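Local coordinates for protein exopolyphosphatase (Aquifex aeolicus, PDB 1T6C) that probably hydrolyses phosphoanhydride bonds of polyphosphate or guanosine pentaphosphate, as a calcium-binding member of the Ppx/GppA phosphatase family with an actin-like fold, at residues A15-L26 against T66-I77. Sequence-based numbering, arbitrary orientation. Where two conformers were deposited one is given.
Sequences ASIDIGSYSVRL and TIQVLKEYKKLI
V24, L26 and I17 of a β-hairpin meet L70, Y73 and I77 of a helix laid almost exactly along its strands: the axis of 66-77 runs 6° from strand 23-26, at 9.5 Å, and antiparallel to strand 15-19. Alternate residues of both strands point their CB atoms at the helix. V24 CG1, anti to the backbone N (chi1 -176°), reaches L70 CD2 at 3.7 Å, a methyl that also meets I17 CG2, while V24 CG2 turns to T66 CG2. The Y73 ring lies between two aliphatic groups: L26 CB sits over the centre of one face, 3.7 Å from the centroid, a CH-pi contact, and V69 CG1 covers the opposite face nearer the rim. L26 continues past the ring to L76, its CD2 lying 3.9 Å from L76 CD1, and I77 CD1 bridges I17 CD1 and L26 CD1. Y73 OH donates to V24 O at 2.8 Å, arriving from above the carbonyl plane, 40° out of it. A phenylalanine here would probably leave V24 O without this donor and the ring less firmly fixed in its rotation. The packing thus joins helix 60-79 to one face of the five-stranded sheet of this actin-like domain, through an apolar interface in which the tyrosine hydroxyl supplies the single hydrogen bond between hairpin and helix segments.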
loop_
_atom_site.group_PDB
_atom_site.type_symbol
_atom_site.label_atom_id
_atom_site.label_comp_id
_atom_site.label_asym_id
_atom_site.label_seq_id
_atom_site.Cartn_x
_atom_site.Cartn_y
_atom_site.Cartn_z
ATOM N N ALA A 15 -2.139 14.791 -10.542
ATOM C CA ALA A 15 -1.464 14.556 -9.284
ATOM C C ALA A 15 -2.366 13.923 -8.258
ATOM O O ALA A 15 -3.584 14.106 -8.264
ATOM C CB ALA A 15 -0.962 15.839 -8.729
ATOM N N SER A 16 -1.724 13.230 -7.322
ATOM C CA SER A 16 -2.391 12.639 -6.180
ATOM C C SER A 16 -1.660 13.055 -4.932
ATOM O O SER A 16 -0.439 13.211 -4.967
ATOM C CB SER A 16 -2.471 11.100 -6.257
ATOM O OG SER A 16 -1.203 10.524 -6.164
ATOM N N ILE A 17 -2.420 13.247 -3.866
ATOM C CA ILE A 17 -1.869 13.490 -2.520
ATOM C C ILE A 17 -2.519 12.449 -1.633
ATOM O O ILE A 17 -3.734 12.259 -1.667
ATOM C CB ILE A 17 -2.202 14.892 -2.067
ATOM C CG1 ILE A 17 -1.448 15.917 -2.910
ATOM C CG2 ILE A 17 -1.884 15.041 -0.599
ATOM C CD1 ILE A 17 -1.824 17.346 -2.621
ATOM N N ASP A 18 -1.704 11.752 -0.856
ATOM C CA ASP A 18 -2.163 10.782 0.127
ATOM C C ASP A 18 -1.654 11.171 1.510
ATOM O O ASP A 18 -0.465 11.326 1.717
ATOM C CB ASP A 18 -1.872 9.339 -0.257
ATOM C CG ASP A 18 -0.467 9.027 -0.307
ATOM O OD1 ASP A 18 0.227 9.600 -1.192
ATOM O OD2 ASP A 18 0.051 8.191 0.481
ATOM N N ILE A 19 -2.596 11.340 2.415
ATOM C CA ILE A 19 -2.328 11.719 3.786
ATOM C C ILE A 19 -2.571 10.481 4.625
ATOM O O ILE A 19 -3.700 10.013 4.739
ATOM C CB ILE A 19 -3.289 12.859 4.210
ATOM C CG1 ILE A 19 -3.079 14.111 3.349
ATOM C CG2 ILE A 19 -3.148 13.140 5.712
ATOM C CD1 ILE A 19 -4.077 15.193 3.627
ATOM N N GLY A 20 -1.516 9.971 5.238
ATOM C CA GLY A 20 -1.621 8.862 6.163
ATOM C C GLY A 20 -1.237 9.268 7.567
ATOM O O GLY A 20 -0.982 10.429 7.825
ATOM N N SER A 21 -1.182 8.277 8.453
ATOM C CA SER A 21 -0.843 8.512 9.859
ATOM C C SER A 21 0.644 8.807 10.047
ATOM O O SER A 21 1.029 9.315 11.104
ATOM C CB SER A 21 -1.301 7.349 10.756
ATOM O OG SER A 21 -0.802 6.124 10.294
ATOM N N TYR A 22 1.471 8.504 9.046
ATOM C CA TYR A 22 2.919 8.711 9.142
ATOM C C TYR A 22 3.434 9.756 8.167
ATOM O O TYR A 22 4.140 10.670 8.537
ATOM C CB TYR A 22 3.617 7.376 8.901
ATOM C CG TYR A 22 5.102 7.367 9.185
ATOM C CD1 TYR A 22 5.585 7.610 10.464
ATOM C CD2 TYR A 22 6.019 7.063 8.181
ATOM C CE1 TYR A 22 6.943 7.575 10.728
ATOM C CE2 TYR A 22 7.373 7.034 8.439
ATOM C CZ TYR A 22 7.825 7.294 9.712
ATOM O OH TYR A 22 9.182 7.260 9.966
ATOM N N SER A 23 3.032 9.643 6.907
ATOM C CA SER A 23 3.563 10.506 5.859
ATOM C C SER A 23 2.456 11.141 5.030
ATOM O O SER A 23 1.332 10.633 4.974
ATOM C CB SER A 23 4.520 9.725 4.956
ATOM O OG SER A 23 3.839 8.741 4.209
ATOM N N VAL A 24 2.812 12.266 4.428
ATOM C CA VAL A 24 2.000 12.969 3.456
ATOM C C VAL A 24 2.784 12.953 2.153
ATOM O O VAL A 24 3.924 13.402 2.107
ATOM C CB VAL A 24 1.756 14.424 3.903
ATOM C CG1 VAL A 24 0.814 15.150 2.942
ATOM C CG2 VAL A 24 1.201 14.449 5.348
ATOM N N ARG A 25 2.159 12.445 1.097
ATOM C CA ARG A 25 2.881 12.166 -0.152
ATOM C C ARG A 25 2.206 12.754 -1.359
ATOM O O ARG A 25 0.978 12.724 -1.439
ATOM C CB ARG A 25 3.054 10.683 -0.326
ATOM C CG ARG A 25 4.047 10.116 0.709
ATOM C CD ARG A 25 4.362 8.709 0.568
ATOM N NE ARG A 25 5.055 8.443 -0.671
ATOM C CZ ARG A 25 5.583 7.275 -0.966
ATOM N NH1 ARG A 25 5.526 6.279 -0.099
ATOM N NH2 ARG A 25 6.185 7.119 -2.132
ATOM N N LEU A 26 3.026 13.279 -2.259
ATOM C CA LEU A 26 2.588 13.909 -3.512
ATOM C C LEU A 26 3.184 13.116 -4.679
ATOM O O LEU A 26 4.370 12.765 -4.671
ATOM C CB LEU A 26 3.106 15.345 -3.593
ATOM C CG LEU A 26 2.948 16.057 -4.946
ATOM C CD1 LEU A 26 1.465 16.310 -5.271
ATOM C CD2 LEU A 26 3.767 17.349 -4.990
ATOM N N THR A 66 1.438 19.393 8.961
ATOM C CA THR A 66 0.775 18.770 7.808
ATOM C C THR A 66 0.204 19.849 6.884
ATOM O O THR A 66 0.391 19.784 5.674
ATOM C CB THR A 66 -0.298 17.790 8.264
ATOM O OG1 THR A 66 0.286 16.702 8.988
ATOM C CG2 THR A 66 -0.980 17.111 7.064
ATOM N N ILE A 67 -0.411 20.885 7.462
ATOM C CA ILE A 67 -0.907 21.996 6.666
ATOM C C ILE A 67 0.255 22.667 5.912
ATOM O O ILE A 67 0.122 22.986 4.739
ATOM C CB ILE A 67 -1.717 22.985 7.532
ATOM C CG1 ILE A 67 -3.044 22.338 7.928
ATOM C CG2 ILE A 67 -1.973 24.304 6.805
ATOM C CD1 ILE A 67 -3.861 23.140 8.856
ATOM N N GLN A 68 1.406 22.875 6.556
ATOM C CA GLN A 68 2.525 23.524 5.866
ATOM C C GLN A 68 3.034 22.678 4.694
ATOM O O GLN A 68 3.308 23.220 3.648
ATOM C CB GLN A 68 3.672 23.870 6.835
ATOM C CG GLN A 68 4.802 24.756 6.230
ATOM C CD GLN A 68 4.329 25.843 5.223
ATOM O OE1 GLN A 68 4.550 25.726 3.988
ATOM N NE2 GLN A 68 3.693 26.894 5.746
ATOM N N VAL A 69 3.092 21.363 4.861
ATOM C CA VAL A 69 3.508 20.447 3.788
ATOM C C VAL A 69 2.527 20.525 2.617
ATOM O O VAL A 69 2.928 20.536 1.448
ATOM C CB VAL A 69 3.597 18.982 4.282
ATOM C CG1 VAL A 69 3.719 18.022 3.107
ATOM C CG2 VAL A 69 4.773 18.819 5.250
ATOM N N LEU A 70 1.241 20.591 2.944
ATOM C CA LEU A 70 0.204 20.635 1.930
ATOM C C LEU A 70 0.294 21.946 1.155
ATOM O O LEU A 70 0.080 21.954 -0.045
ATOM C CB LEU A 70 -1.200 20.405 2.532
ATOM C CG LEU A 70 -1.452 19.018 3.085
ATOM C CD1 LEU A 70 -2.751 18.927 3.834
ATOM C CD2 LEU A 70 -1.433 17.969 1.954
ATOM N N LYS A 71 0.605 23.057 1.831
ATOM C CA LYS A 71 0.814 24.315 1.127
ATOM C C LYS A 71 1.972 24.199 0.126
ATOM O O LYS A 71 1.857 24.659 -1.010
ATOM C CB LYS A 71 1.024 25.481 2.109
ATOM C CG LYS A 71 -0.198 25.837 2.921
ATOM C CD LYS A 71 0.140 26.902 3.980
ATOM C CE LYS A 71 -1.043 27.493 4.624
ATOM N NZ LYS A 71 -0.600 28.523 5.632
ATOM N N GLU A 72 3.060 23.543 0.538
ATOM C CA GLU A 72 4.215 23.343 -0.318
ATOM C C GLU A 72 3.848 22.471 -1.510
ATOM O O GLU A 72 4.209 22.787 -2.627
ATOM C CB GLU A 72 5.357 22.746 0.483
ATOM C CG GLU A 72 5.874 23.768 1.488
ATOM C CD GLU A 72 6.722 23.194 2.604
ATOM O OE1 GLU A 72 7.083 21.991 2.539
ATOM O OE2 GLU A 72 7.041 23.972 3.554
ATOM N N TYR A 73 3.033 21.445 -1.277
ATOM C CA TYR A 73 2.577 20.599 -2.381
ATOM C C TYR A 73 1.673 21.367 -3.320
ATOM O O TYR A 73 1.784 21.239 -4.520
ATOM C CB TYR A 73 1.866 19.360 -1.858
ATOM C CG TYR A 73 2.749 18.333 -1.166
ATOM C CD1 TYR A 73 4.149 18.463 -1.134
ATOM C CD2 TYR A 73 2.189 17.206 -0.616
ATOM C CE1 TYR A 73 4.933 17.527 -0.478
ATOM C CE2 TYR A 73 2.940 16.254 -0.019
ATOM C CZ TYR A 73 4.325 16.415 0.051
ATOM O OH TYR A 73 5.055 15.449 0.652
ATOM N N LYS A 74 0.800 22.208 -2.792
ATOM C CA LYS A 74 -0.076 22.997 -3.650
ATOM C C LYS A 74 0.729 23.977 -4.533
ATOM O O LYS A 74 0.389 24.200 -5.680
ATOM C CB LYS A 74 -1.107 23.749 -2.781
ATOM C CG LYS A 74 -2.158 24.566 -3.549
ATOM C CD LYS A 74 -2.944 23.745 -4.577
ATOM C CE LYS A 74 -4.189 24.512 -5.094
ATOM N NZ LYS A 74 -3.875 25.892 -5.584
ATOM N N LYS A 75 1.820 24.518 -4.008
ATOM C CA LYS A 75 2.684 25.442 -4.757
ATOM C C LYS A 75 3.306 24.704 -5.954
ATOM O O LYS A 75 3.392 25.271 -7.047
ATOM C CB LYS A 75 3.787 26.000 -3.853
ATOM C CG LYS A 75 3.338 27.131 -2.979
ATOM C CD LYS A 75 4.497 27.623 -2.100
ATOM C CE LYS A 75 4.020 28.674 -1.101
ATOM N NZ LYS A 75 4.985 28.886 0.018
ATOM N N LEU A 76 3.721 23.457 -5.738
ATOM C CA LEU A 76 4.256 22.623 -6.809
ATOM C C LEU A 76 3.182 22.314 -7.844
ATOM O O LEU A 76 3.423 22.411 -9.039
ATOM C CB LEU A 76 4.844 21.326 -6.269
ATOM C CG LEU A 76 6.092 21.491 -5.401
ATOM C CD1 LEU A 76 6.428 20.184 -4.697
ATOM C CD2 LEU A 76 7.274 21.974 -6.230
ATOM N N ILE A 77 1.981 21.970 -7.391
ATOM C CA ILE A 77 0.876 21.679 -8.321
ATOM C C ILE A 77 0.602 22.891 -9.213
ATOM O O ILE A 77 0.403 22.772 -10.409
ATOM C CB ILE A 77 -0.353 21.280 -7.468
ATOM C CG1 ILE A 77 -0.153 19.842 -6.958
ATOM C CG2 ILE A 77 -1.663 21.542 -8.176
ATOM C CD1 ILE A 77 -1.103 19.479 -5.903
#